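Local coordinates for protein acetyl xylan esterase (Metagenome, PDB 6XYC) that removes acetyl and feruloyl groups from complex natural xylans as a bifunctional carbohydrate esterase of the alpha/beta hydrolase clan, at residues V233-S238 and F254-G259; G170-A175 and V239-V244; I44-A49 and N53-M58; N243-D246 and K251-F254; D221-H226 and T276-E281. All coordinates share one frame; numbering follows the deposited sequence.

Contact 1: V233-S238 and F254-G259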
# COMPACT_ATOMS: atom_id res chain seq x y z
N VAL A 233 12.99 4.68 -7.62
CA VAL A 233 12.66 3.26 -7.74
C VAL A 233 12.61 2.93 -9.22
O VAL A 233 11.78 3.50 -9.94
CB VAL A 233 11.33 2.92 -7.05
CG1 VAL A 233 11.00 1.45 -7.25
CG2 VAL A 233 11.38 3.28 -5.58
N PRO A 234 13.46 2.03 -9.73
CA PRO A 234 13.52 1.84 -11.19
C PRO A 234 12.27 1.17 -11.76
O PRO A 234 11.66 0.29 -11.14
CB PRO A 234 14.77 0.97 -11.38
CG PRO A 234 14.99 0.30 -10.06
CD PRO A 234 14.49 1.25 -9.02
N HIS A 235 11.91 1.64 -12.95
CA HIS A 235 10.83 1.09 -13.77
C HIS A 235 10.87 -0.43 -13.84
O HIS A 235 9.82 -1.09 -13.89
CB HIS A 235 10.96 1.74 -15.15
CG HIS A 235 9.83 1.49 -16.09
ND1 HIS A 235 9.89 0.51 -17.07
CD2 HIS A 235 8.66 2.14 -16.29
CE1 HIS A 235 8.78 0.54 -17.78
NE2 HIS A 235 8.01 1.52 -17.32
N CYS A 236 12.07 -1.01 -13.86
CA CYS A 236 12.17 -2.46 -13.98
C CYS A 236 11.38 -3.18 -12.89
O CYS A 236 10.90 -4.30 -13.10
CB CYS A 236 13.64 -2.88 -13.93
SG CYS A 236 14.51 -2.47 -12.38
N GLN A 237 11.24 -2.54 -11.72
CA GLN A 237 10.50 -3.17 -10.62
C GLN A 237 9.06 -3.48 -11.02
O GLN A 237 8.55 -4.58 -10.74
CB GLN A 237 10.55 -2.26 -9.40
CG GLN A 237 11.91 -2.18 -8.74
CD GLN A 237 12.21 -3.38 -7.87
OE1 GLN A 237 11.46 -3.69 -6.95
NE2 GLN A 237 13.30 -4.07 -8.16
N SER A 238 8.39 -2.53 -11.68
CA SER A 238 7.01 -2.75 -12.09
C SER A 238 6.91 -3.64 -13.33
O SER A 238 5.95 -4.41 -13.45
CB SER A 238 6.32 -1.41 -12.34
OG SER A 238 6.15 -0.70 -11.12
N PHE A 254 -0.55 -2.79 -16.31
CA PHE A 254 0.68 -2.03 -16.12
C PHE A 254 0.63 -0.80 -17.02
O PHE A 254 0.55 -0.94 -18.25
CB PHE A 254 1.91 -2.87 -16.41
CG PHE A 254 3.21 -2.11 -16.30
CD1 PHE A 254 3.38 -1.14 -15.32
CD2 PHE A 254 4.26 -2.37 -17.16
CE1 PHE A 254 4.57 -0.44 -15.21
CE2 PHE A 254 5.45 -1.68 -17.06
CZ PHE A 254 5.61 -0.71 -16.09
N ILE A 255 0.67 0.38 -16.42
CA ILE A 255 0.68 1.64 -17.14
C ILE A 255 2.03 2.31 -16.92
O ILE A 255 2.38 2.68 -15.79
CB ILE A 255 -0.46 2.56 -16.69
CG1 ILE A 255 -1.81 2.00 -17.14
CG2 ILE A 255 -0.27 3.96 -17.24
CD1 ILE A 255 -3.02 2.69 -16.53
N SER A 256 2.80 2.45 -18.00
CA SER A 256 4.09 3.12 -17.97
C SER A 256 3.88 4.58 -18.35
O SER A 256 3.24 4.87 -19.37
CB SER A 256 5.06 2.44 -18.95
OG SER A 256 6.35 3.02 -18.86
N VAL A 257 4.41 5.49 -17.54
CA VAL A 257 4.23 6.92 -17.74
C VAL A 257 5.45 7.45 -18.48
O VAL A 257 6.56 7.46 -17.91
CB VAL A 257 4.04 7.66 -16.40
CG1 VAL A 257 3.87 9.16 -16.63
CG2 VAL A 257 2.83 7.09 -15.64
N PRO A 258 5.31 7.90 -19.74
CA PRO A 258 6.49 8.36 -20.48
C PRO A 258 7.03 9.66 -19.90
O PRO A 258 6.28 10.61 -19.66
CB PRO A 258 5.97 8.55 -21.91
CG PRO A 258 4.50 8.80 -21.74
CD PRO A 258 4.06 8.07 -20.50
N GLY A 259 8.34 9.68 -19.65
CA GLY A 259 8.97 10.81 -19.01
C GLY A 259 8.63 10.98 -17.55
O GLY A 259 9.09 11.95 -16.93
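His235 and Ser256 face each other with CA atoms 8.2 Å apart, and Ser238 and Phe254 close to 7.5 Å between CA atoms, where the segment leading into helix 236-248 passes beside strand 252-257. The side chains fill this spacing. The polar link joins His235 NE2 to Ser256 OG at 2.7 Å; either may be the donor, and the angle of 138° makes the hydrogen bond clearly bent. Ser256 OG lies at the ring edge, near its plane, and the imidazole gets there because CG stands anti to the backbone N (chi1 -171°). The two elements belong to the beta-alpha-beta crossover of strand 222-227, helix 236-248 and strand 252-257, part of the alpha/beta hydrolase sheet. Phe254 lies beside this pair: its CZ approaches His235 NE2 at 3.5 Å, the ring planes inclined at 47° and the His235 and Phe254 ring centroids 5.4 Å apart. With alanine at His235, Ser256 OG is likely to lose this mate and the CZ end of the Phe254 ring its neighbour. On the helix side, Ser238 CB packs against Phe254 CE1 at 3.5 Å. The hydroxyl of Ser238 is engaged elsewhere, hydrogen-bonded through OG to ND1 of His226 on the adjacent strand.

Contact 2: G170-A175 and V239-V244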
# COMPACT_ATOMS: atom_id res chain seq x y z
N GLY A 170 6.10 1.23 -6.76
CA GLY A 170 6.57 0.62 -5.53
C GLY A 170 7.78 -0.27 -5.73
O GLY A 170 7.90 -0.97 -6.75
N PRO A 171 8.71 -0.25 -4.78
CA PRO A 171 9.81 -1.22 -4.76
C PRO A 171 9.30 -2.57 -4.28
O PRO A 171 8.93 -2.71 -3.10
CB PRO A 171 10.82 -0.60 -3.80
CG PRO A 171 9.98 0.15 -2.82
CD PRO A 171 8.78 0.66 -3.61
N VAL A 172 9.29 -3.56 -5.16
CA VAL A 172 8.59 -4.80 -4.87
C VAL A 172 9.46 -6.03 -5.08
O VAL A 172 9.04 -7.16 -4.80
CB VAL A 172 7.32 -4.92 -5.73
CG1 VAL A 172 6.34 -3.81 -5.43
CG2 VAL A 172 7.69 -4.91 -7.23
N ASP A 173 10.69 -5.83 -5.57
CA ASP A 173 11.58 -6.90 -5.99
C ASP A 173 13.00 -6.51 -5.55
O ASP A 173 13.85 -6.12 -6.34
CB ASP A 173 11.49 -7.13 -7.51
CG ASP A 173 12.33 -8.28 -8.00
OD1 ASP A 173 12.71 -9.15 -7.19
OD2 ASP A 173 12.63 -8.32 -9.21
N MET A 174 13.25 -6.59 -4.24
CA MET A 174 14.49 -6.07 -3.71
C MET A 174 15.70 -6.94 -4.04
O MET A 174 16.84 -6.49 -3.85
CB MET A 174 14.38 -5.89 -2.19
CG MET A 174 14.04 -4.47 -1.78
SD MET A 174 12.52 -3.82 -2.50
CE MET A 174 11.28 -4.67 -1.52
N ALA A 175 15.48 -8.16 -4.56
CA ALA A 175 16.59 -8.94 -5.10
C ALA A 175 17.19 -8.28 -6.33
O ALA A 175 18.33 -8.59 -6.69
CB ALA A 175 16.11 -10.36 -5.44
N VAL A 239 7.87 -3.54 -14.25
CA VAL A 239 7.94 -4.50 -15.35
C VAL A 239 7.98 -5.92 -14.79
O VAL A 239 7.23 -6.81 -15.21
CB VAL A 239 9.16 -4.22 -16.24
CG1 VAL A 239 9.35 -5.34 -17.23
CG2 VAL A 239 9.00 -2.88 -16.95
N ASN A 240 8.85 -6.13 -13.80
CA ASN A 240 9.00 -7.46 -13.21
C ASN A 240 7.72 -7.91 -12.52
O ASN A 240 7.32 -9.07 -12.65
CB ASN A 240 10.17 -7.46 -12.23
CG ASN A 240 11.51 -7.27 -12.91
OD1 ASN A 240 11.61 -7.33 -14.14
ND2 ASN A 240 12.56 -7.03 -12.12
N LEU A 241 7.06 -7.01 -11.79
CA LEU A 241 5.83 -7.38 -11.11
C LEU A 241 4.76 -7.80 -12.10
O LEU A 241 4.06 -8.80 -11.89
CB LEU A 241 5.33 -6.23 -10.23
CG LEU A 241 4.17 -6.55 -9.29
CD1 LEU A 241 4.54 -7.70 -8.35
CD2 LEU A 241 3.78 -5.32 -8.48
N LYS A 242 4.60 -7.04 -13.19
CA LYS A 242 3.63 -7.39 -14.22
C LYS A 242 3.95 -8.76 -14.82
O LYS A 242 3.04 -9.58 -15.02
CB LYS A 242 3.62 -6.31 -15.31
CG LYS A 242 2.95 -6.71 -16.60
CD LYS A 242 1.45 -6.78 -16.46
CE LYS A 242 0.80 -6.90 -17.82
NZ LYS A 242 -0.52 -7.61 -17.76
N ASN A 243 5.22 -9.02 -15.11
CA ASN A 243 5.60 -10.32 -15.66
C ASN A 243 5.22 -11.45 -14.71
O ASN A 243 4.76 -12.51 -15.16
CB ASN A 243 7.11 -10.34 -15.94
CG ASN A 243 7.59 -11.70 -16.44
OD1 ASN A 243 7.86 -12.60 -15.66
ND2 ASN A 243 7.72 -11.82 -17.75
N VAL A 244 5.40 -11.25 -13.41
CA VAL A 244 5.07 -12.28 -12.43
C VAL A 244 3.56 -12.49 -12.36
O VAL A 244 3.09 -13.64 -12.30
CB VAL A 244 5.68 -11.92 -11.06
CG1 VAL A 244 5.08 -12.80 -9.98
CG2 VAL A 244 7.20 -12.04 -11.11
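The loop that follows strand 164-168 in the alpha/beta hydrolase core lies here against helix 236-248, and it carries Pro171, one of the residues lining the pocket of the bound sulfonyl inhibitor. Val172 and Asp173 of this loop meet Leu241 and Asn240 of the helix, with CA atoms 7.3 Å apart for Val172 and Leu241. The contact has an apolar half and a polar half, set side by side by consecutive residues on each element.

In the apolar half, Val172 extends its CG2 branch to Leu241 CB at 4.0 Å, and Leu241 CD2 is almost as near to the same methyl. The two side chains cross at about a right angle, so one methyl of the valine meets the flank of the leucine. That branch sits between the backbone N and the carbonyl carbon of Val172, while CG1 takes the position anti to the carbonyl carbon (chi1 -63°). Asp167 of strand 164-168 touches both Val172 and Leu241.

Upstream on the same helix, Gln237 OE1 accepts from the backbone N of both Val172 and Asp173, which ties the loop to the helix by a second polar link. The stronger partner of the Asp173 carboxylate is His176, whose ND1 bonds to OD2; that buried oxygen therefore has two partners. The second is the helix amide: Asn240 ND2 donates to Asp173 OD2 over 3.2 Å at an N-H...O angle of 141°, arriving nearly along the C-O axis, with the oxygen lying 27° out of the amide plane.

Contact 3: I44-A49 and N53-M58. With AES (4-(2-aminoethyl)benzenesulfonyl fluoride), chain B.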
# COMPACT_ATOMS: atom_id res chain seq x y z
N ILE A 44 -5.15 4.40 1.68
CA ILE A 44 -4.01 4.96 0.97
C ILE A 44 -2.83 5.06 1.91
O ILE A 44 -2.98 5.30 3.12
CB ILE A 44 -4.33 6.33 0.34
CG1 ILE A 44 -4.47 7.42 1.40
CG2 ILE A 44 -5.61 6.25 -0.50
CD1 ILE A 44 -4.64 8.82 0.80
N ILE A 45 -1.63 4.90 1.35
CA ILE A 45 -0.40 4.81 2.15
C ILE A 45 0.69 5.65 1.49
O ILE A 45 1.02 5.43 0.32
CB ILE A 45 0.08 3.36 2.31
CG1 ILE A 45 -1.06 2.43 2.72
CG2 ILE A 45 1.24 3.30 3.32
CD1 ILE A 45 -0.67 0.97 2.69
N TYR A 46 1.28 6.56 2.25
CA TYR A 46 2.33 7.42 1.73
C TYR A 46 3.58 6.62 1.41
O TYR A 46 3.79 5.51 1.90
CB TYR A 46 2.69 8.50 2.75
CG TYR A 46 3.02 7.95 4.13
CD1 TYR A 46 2.08 8.00 5.16
CD2 TYR A 46 4.26 7.37 4.40
CE1 TYR A 46 2.37 7.49 6.41
CE2 TYR A 46 4.55 6.86 5.66
CZ TYR A 46 3.60 6.92 6.66
OH TYR A 46 3.87 6.42 7.91
N GLY A 47 4.43 7.21 0.58
CA GLY A 47 5.78 6.72 0.35
C GLY A 47 6.79 7.51 1.16
O GLY A 47 6.65 8.72 1.36
N SER A 48 7.83 6.81 1.61
CA SER A 48 8.82 7.42 2.49
C SER A 48 10.06 6.55 2.66
O SER A 48 10.80 6.73 3.64
CB SER A 48 8.21 7.67 3.87
OG SER A 48 8.06 6.44 4.58
N ALA A 49 10.30 5.63 1.73
CA ALA A 49 11.36 4.63 1.89
C ALA A 49 11.23 3.92 3.24
O ALA A 49 12.23 3.54 3.85
CB ALA A 49 12.74 5.26 1.73
N ASN A 53 6.67 7.84 9.88
CA ASN A 53 5.59 7.27 10.68
C ASN A 53 4.45 8.25 10.91
O ASN A 53 3.58 7.99 11.75
CB ASN A 53 6.14 6.79 12.04
CG ASN A 53 6.68 7.92 12.90
OD1 ASN A 53 6.53 9.10 12.58
ND2 ASN A 53 7.30 7.56 14.02
N ASN A 54 4.41 9.36 10.16
CA ASN A 54 3.47 10.44 10.47
C ASN A 54 2.99 11.19 9.23
O ASN A 54 2.50 12.32 9.37
CB ASN A 54 4.12 11.44 11.43
CG ASN A 54 5.40 12.02 10.88
OD1 ASN A 54 5.86 11.61 9.82
ND2 ASN A 54 5.97 12.97 11.58
N ALA A 55 3.09 10.61 8.04
CA ALA A 55 2.92 11.35 6.80
C ALA A 55 1.57 11.09 6.14
O ALA A 55 1.42 11.36 4.94
CB ALA A 55 4.04 11.02 5.83
N LYS A 56 0.58 10.61 6.89
CA LYS A 56 -0.70 10.27 6.28
C LYS A 56 -1.34 11.47 5.59
O LYS A 56 -2.04 11.31 4.59
CB LYS A 56 -1.65 9.69 7.32
CG LYS A 56 -1.81 10.53 8.59
CD LYS A 56 -2.78 9.84 9.57
CE LYS A 56 -2.72 10.47 10.95
NZ LYS A 56 -3.19 11.90 10.93
N ALA A 57 -1.10 12.68 6.09
CA ALA A 57 -1.67 13.86 5.45
C ALA A 57 -1.06 14.11 4.08
O ALA A 57 -1.72 14.65 3.19
CB ALA A 57 -1.49 15.09 6.35
N MET A 58 0.21 13.73 3.89
CA MET A 58 0.83 13.90 2.59
C MET A 58 0.18 13.01 1.54
O MET A 58 -0.04 13.44 0.41
CB MET A 58 2.33 13.61 2.68
CG MET A 58 3.16 14.82 3.12
SD MET A 58 4.87 14.42 3.52
CE MET A 58 5.61 16.05 3.46
C3 AES B . 13.74 4.62 -2.13
C2 AES B . 12.51 5.19 -2.25
C1 AES B . 11.40 4.46 -1.94
S AES B . 9.87 5.26 -2.08
O1S AES B . 9.18 5.27 -0.76
O2S AES B . 10.10 6.69 -2.26
C6 AES B . 11.49 3.17 -1.52
C5 AES B . 12.74 2.59 -1.40
C4 AES B . 13.86 3.32 -1.70
C7 AES B . 15.28 2.68 -1.58
C8 AES B . 15.36 1.39 -2.44
N8 AES B . 16.74 1.06 -2.57
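Ala49 N, in the loop after strand 39-45, donates a hydrogen bond to AES O1S over 2.8 Å, fairly straight at 161°. Ser48 N lies near the same O1S, at 3.1 Å, while hydrogen-bonded to Ser122 OG. In the alpha/beta hydrolase fold the backbone after this strand commonly supplies part of the oxyanion hole, and the arrangement here is consistent with that role, since Ser122 N also bonds to the inhibitor. The segment belongs to the beta-alpha-beta unit of strand 39-45, helix 56-69 and strand 73-77, and its link to that helix runs through Tyr46.

The phenol ring of Tyr46 is turned toward the helix start by a chi1 of 53°, with CG between the backbone N and the carbonyl carbon. Ala55, at the N-cap position, sets its methyl over the ring face: CB is 3.7 Å from the Tyr46 ring centroid and only 14° off the normal, a CH-pi contact. The backbone continues past the same ring, with Ala55 C 3.3 Å from Tyr46 CD1.

Farther along the ring the phenol oxygen is held by Ala52 O and by the backbone N of His79, whose ring also meets that of Tyr46. Lys56 forms a salt bridge through NZ with Asp28 OD1. At the far end of the phenol, Tyr46 OH reaches Asn53 CA at 3.4 Å, a van der Waals approach.

Contact 4: N243-D246 and K251-F254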
# COMPACT_ATOMS: atom_id res chain seq x y z
N ASN A 243 5.22 -9.02 -15.11
CA ASN A 243 5.60 -10.32 -15.66
C ASN A 243 5.22 -11.45 -14.71
O ASN A 243 4.76 -12.51 -15.16
CB ASN A 243 7.11 -10.34 -15.94
CG ASN A 243 7.59 -11.70 -16.44
OD1 ASN A 243 7.86 -12.60 -15.66
ND2 ASN A 243 7.72 -11.82 -17.75
N VAL A 244 5.40 -11.25 -13.41
CA VAL A 244 5.07 -12.28 -12.43
C VAL A 244 3.56 -12.49 -12.36
O VAL A 244 3.09 -13.64 -12.30
CB VAL A 244 5.68 -11.92 -11.06
CG1 VAL A 244 5.08 -12.80 -9.98
CG2 VAL A 244 7.20 -12.04 -11.11
N TYR A 245 2.78 -11.41 -12.36
CA TYR A 245 1.33 -11.57 -12.39
C TYR A 245 0.89 -12.31 -13.65
O TYR A 245 0.07 -13.23 -13.59
CB TYR A 245 0.64 -10.21 -12.29
CG TYR A 245 0.33 -9.79 -10.87
CD1 TYR A 245 1.32 -9.29 -10.05
CD2 TYR A 245 -0.96 -9.89 -10.36
CE1 TYR A 245 1.06 -8.89 -8.76
CE2 TYR A 245 -1.24 -9.50 -9.05
CZ TYR A 245 -0.22 -9.01 -8.27
OH TYR A 245 -0.47 -8.61 -6.97
N ASP A 246 1.44 -11.91 -14.80
CA ASP A 246 1.13 -12.58 -16.06
C ASP A 246 1.42 -14.08 -15.98
O ASP A 246 0.57 -14.91 -16.32
CB ASP A 246 1.92 -11.95 -17.20
CG ASP A 246 1.39 -10.59 -17.61
OD1 ASP A 246 2.01 -9.94 -18.48
OD2 ASP A 246 0.34 -10.16 -17.08
N LYS A 251 -4.21 -11.23 -12.55
CA LYS A 251 -4.60 -10.13 -13.42
C LYS A 251 -3.90 -8.85 -12.96
O LYS A 251 -4.13 -8.37 -11.85
CB LYS A 251 -6.12 -9.93 -13.42
CG LYS A 251 -6.61 -8.94 -14.48
CD LYS A 251 -6.25 -9.39 -15.89
CE LYS A 251 -6.53 -8.30 -16.91
NZ LYS A 251 -5.31 -7.56 -17.33
N ALA A 252 -3.05 -8.32 -13.83
CA ALA A 252 -2.35 -7.07 -13.60
C ALA A 252 -2.46 -6.19 -14.84
O ALA A 252 -2.38 -6.67 -15.97
CB ALA A 252 -0.87 -7.31 -13.27
N THR A 253 -2.68 -4.90 -14.61
CA THR A 253 -2.62 -3.87 -15.64
C THR A 253 -1.43 -2.98 -15.33
O THR A 253 -1.31 -2.48 -14.20
CB THR A 253 -3.91 -3.05 -15.68
OG1 THR A 253 -5.03 -3.92 -15.91
CG2 THR A 253 -3.85 -2.01 -16.79
N PHE A 254 -0.55 -2.79 -16.31
CA PHE A 254 0.68 -2.03 -16.12
C PHE A 254 0.63 -0.80 -17.02
O PHE A 254 0.55 -0.94 -18.25
CB PHE A 254 1.91 -2.87 -16.41
CG PHE A 254 3.21 -2.11 -16.30
CD1 PHE A 254 3.38 -1.14 -15.32
CD2 PHE A 254 4.26 -2.37 -17.16
CE1 PHE A 254 4.57 -0.44 -15.21
CE2 PHE A 254 5.45 -1.68 -17.06
CZ PHE A 254 5.61 -0.71 -16.09
O HOH W 1 -2.05 -10.44 -15.75
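Tyr245 and Ala252 bury the most surface in this contact, followed by Lys251, and they pack between helix 236-248 and strand 252-257. The CA atoms of Tyr245 and Ala252 are 5.9 Å apart. Between them the alanine methyl meets the tyrosine stem: Ala252 CB lies 3.4 Å from Tyr245 CB, a tight approach, and 3.7 Å from Tyr245 CG. The ring reaches past it with CD2 3.8 Å from Lys251 O, a van der Waals contact, and then packs on Ile222 of the neighbouring strand. A serine in place of Tyr245 would probably strip Ala252 and Ile222 of their aromatic cover and open a gap between helix and sheet. The helix and strand are consecutive in a beta-alpha-beta crossover, joined by a short turn. Beside the apolar patch, a water donates to Asp246 OD2 at 2.7 Å and accepts from Ala252 N at 3.0 Å, while Lys242 NZ pairs with the same carboxylate and bonds to Ala252 O. The join thus combines direct apolar contact with polar bridging at its solvent side: the water satisfies a strand N-H, and the lysine is likely to offset the charge of Asp246.

Contact 5: D221-H226 and T276-E281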
# COMPACT_ATOMS: atom_id res chain seq x y z
N ASP A 221 -7.09 -8.24 -8.28
CA ASP A 221 -6.53 -7.54 -9.43
C ASP A 221 -5.65 -6.38 -8.97
O ASP A 221 -5.89 -5.75 -7.93
CB ASP A 221 -7.64 -7.00 -10.33
CG ASP A 221 -8.43 -8.09 -11.01
OD1 ASP A 221 -8.23 -9.28 -10.68
OD2 ASP A 221 -9.26 -7.76 -11.88
N ILE A 222 -4.62 -6.08 -9.76
CA ILE A 222 -3.72 -4.98 -9.44
C ILE A 222 -3.56 -4.07 -10.65
O ILE A 222 -3.52 -4.53 -11.79
CB ILE A 222 -2.35 -5.50 -8.96
CG1 ILE A 222 -1.49 -4.34 -8.46
CG2 ILE A 222 -1.62 -6.23 -10.09
CD1 ILE A 222 -0.22 -4.77 -7.74
N LEU A 223 -3.48 -2.77 -10.38
CA LEU A 223 -3.06 -1.77 -11.36
C LEU A 223 -1.70 -1.23 -10.93
O LEU A 223 -1.53 -0.80 -9.78
CB LEU A 223 -4.08 -0.64 -11.47
CG LEU A 223 -3.70 0.54 -12.37
CD1 LEU A 223 -3.70 0.16 -13.83
CD2 LEU A 223 -4.66 1.70 -12.12
N ILE A 224 -0.74 -1.27 -11.84
CA ILE A 224 0.63 -0.84 -11.57
C ILE A 224 0.92 0.37 -12.45
O ILE A 224 0.70 0.33 -13.67
CB ILE A 224 1.64 -1.96 -11.85
CG1 ILE A 224 1.26 -3.25 -11.12
CG2 ILE A 224 3.05 -1.52 -11.47
CD1 ILE A 224 1.89 -4.49 -11.71
N ILE A 225 1.43 1.44 -11.85
CA ILE A 225 1.74 2.68 -12.55
C ILE A 225 3.17 3.08 -12.20
O ILE A 225 3.51 3.18 -11.02
CB ILE A 225 0.75 3.80 -12.18
CG1 ILE A 225 -0.69 3.33 -12.34
CG2 ILE A 225 1.00 5.03 -13.04
CD1 ILE A 225 -1.72 4.29 -11.83
N HIS A 226 3.99 3.30 -13.23
CA HIS A 226 5.40 3.59 -13.00
C HIS A 226 5.94 4.46 -14.12
O HIS A 226 5.70 4.19 -15.30
CB HIS A 226 6.21 2.28 -12.91
CG HIS A 226 7.44 2.40 -12.07
ND1 HIS A 226 7.72 1.52 -11.04
CD2 HIS A 226 8.48 3.27 -12.11
CE1 HIS A 226 8.87 1.86 -10.48
NE2 HIS A 226 9.35 2.92 -11.11
N THR A 276 -8.93 5.73 -10.56
CA THR A 276 -10.32 5.78 -10.13
C THR A 276 -11.21 4.93 -11.03
O THR A 276 -12.16 4.31 -10.55
CB THR A 276 -10.83 7.23 -10.09
OG1 THR A 276 -10.59 7.87 -11.34
CG2 THR A 276 -10.13 7.99 -8.98
N ASP A 277 -10.90 4.87 -12.33
CA ASP A 277 -11.63 3.95 -13.21
C ASP A 277 -11.41 2.51 -12.77
O ASP A 277 -12.37 1.72 -12.70
CB ASP A 277 -11.18 4.15 -14.66
CG ASP A 277 -11.81 5.37 -15.32
OD1 ASP A 277 -12.67 6.01 -14.68
OD2 ASP A 277 -11.43 5.69 -16.46
N PHE A 278 -10.16 2.15 -12.47
CA PHE A 278 -9.85 0.79 -12.03
C PHE A 278 -10.62 0.43 -10.77
O PHE A 278 -11.32 -0.59 -10.72
CB PHE A 278 -8.33 0.69 -11.80
CG PHE A 278 -7.89 -0.60 -11.16
CD1 PHE A 278 -7.74 -1.75 -11.93
CD2 PHE A 278 -7.62 -0.66 -9.81
CE1 PHE A 278 -7.33 -2.94 -11.35
CE2 PHE A 278 -7.22 -1.85 -9.22
CZ PHE A 278 -7.07 -2.99 -9.99
N PHE A 279 -10.53 1.27 -9.74
CA PHE A 279 -11.24 1.00 -8.50
C PHE A 279 -12.74 0.95 -8.73
O PHE A 279 -13.44 0.12 -8.14
CB PHE A 279 -10.90 2.05 -7.43
CG PHE A 279 -9.64 1.77 -6.66
CD1 PHE A 279 -9.32 0.50 -6.22
CD2 PHE A 279 -8.76 2.80 -6.37
CE1 PHE A 279 -8.15 0.26 -5.52
CE2 PHE A 279 -7.59 2.56 -5.67
CZ PHE A 279 -7.28 1.29 -5.24
N THR A 280 -13.25 1.83 -9.59
CA THR A 280 -14.69 1.83 -9.87
C THR A 280 -15.10 0.53 -10.56
O THR A 280 -16.10 -0.10 -10.18
CB THR A 280 -15.09 3.03 -10.72
OG1 THR A 280 -14.87 4.24 -9.99
CG2 THR A 280 -16.57 2.93 -11.11
N GLU A 281 -14.33 0.12 -11.56
CA GLU A 281 -14.61 -1.15 -12.24
C GLU A 281 -14.52 -2.32 -11.26
O GLU A 281 -15.37 -3.22 -11.28
CB GLU A 281 -13.64 -1.35 -13.41
CG GLU A 281 -13.69 -0.26 -14.46
CD GLU A 281 -12.40 -0.13 -15.25
OE1 GLU A 281 -12.39 0.64 -16.23
OE2 GLU A 281 -11.40 -0.79 -14.90
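Phe278 of helix 269-284 presses its ring on strand 222-227, one of the parallel strands of the alpha/beta hydrolase sheet, with Leu223 against one ring face. Leu223 CB stands 3.7 Å from the Phe278 ring centroid and only 6° off the ring normal, a CH-pi contact almost exactly over the centre of the face. The leucine's outer branch continues alongside the stem of the aromatic side chain, where Leu223 CD2 comes within 3.8 Å of Phe278 CB. The two side chains run antiparallel, each reaching toward the other's base. In both residues CG is anti to the backbone N (chi1 175° for Leu223 and 172° for Phe278), which extends the chains into the space between helix and strand.

The far end of the ring lies by the backbone of residues 221-223: Phe278 CZ is 3.6 Å from Leu223 N and also 3.6 Å from Asp221 O, which sits at the ring edge near its plane.

Outside this first shell, Val166 of strand 164-168 also touches Phe278, so the Phe278 side chain touches two neighbouring strands. The Asp221 carboxylate is tied to the same helix through a hydrogen bond of OD2 with Gln282 NE2. Within the helix, Thr276 O accepts from both Thr280 N and Thr280 OG1, which approach from opposite faces of the carbonyl plane; the hydroxyl bond is 2.8 Å from Thr280 OG1 to Thr276 O.

Contact 3 comes first along the chain and stands apart, its centre 20 to 26 Å from the others, yet contacts 1, 3, 4 and 5 all reach the same mixed sheet. Contacts 1, 4 and 5 lie on strands 222-227 and 252-257, with contact 2 on the helix between them in sequence. Contacts 1, 2 and 4 share helix 236-248, their centres 10 to 13 Å apart, and contacts 1 and 4 both include Phe254. The segments of contact 5 bracket contacts 1 and 4 in sequence, while contacts 1 and 2 interleave. Contacts 1, 2 and 3 each contain inhibitor-pocket residues, so the loops after strands 39-45 and 164-168 and the segment leading into helix 236-248 all contribute to that pocket.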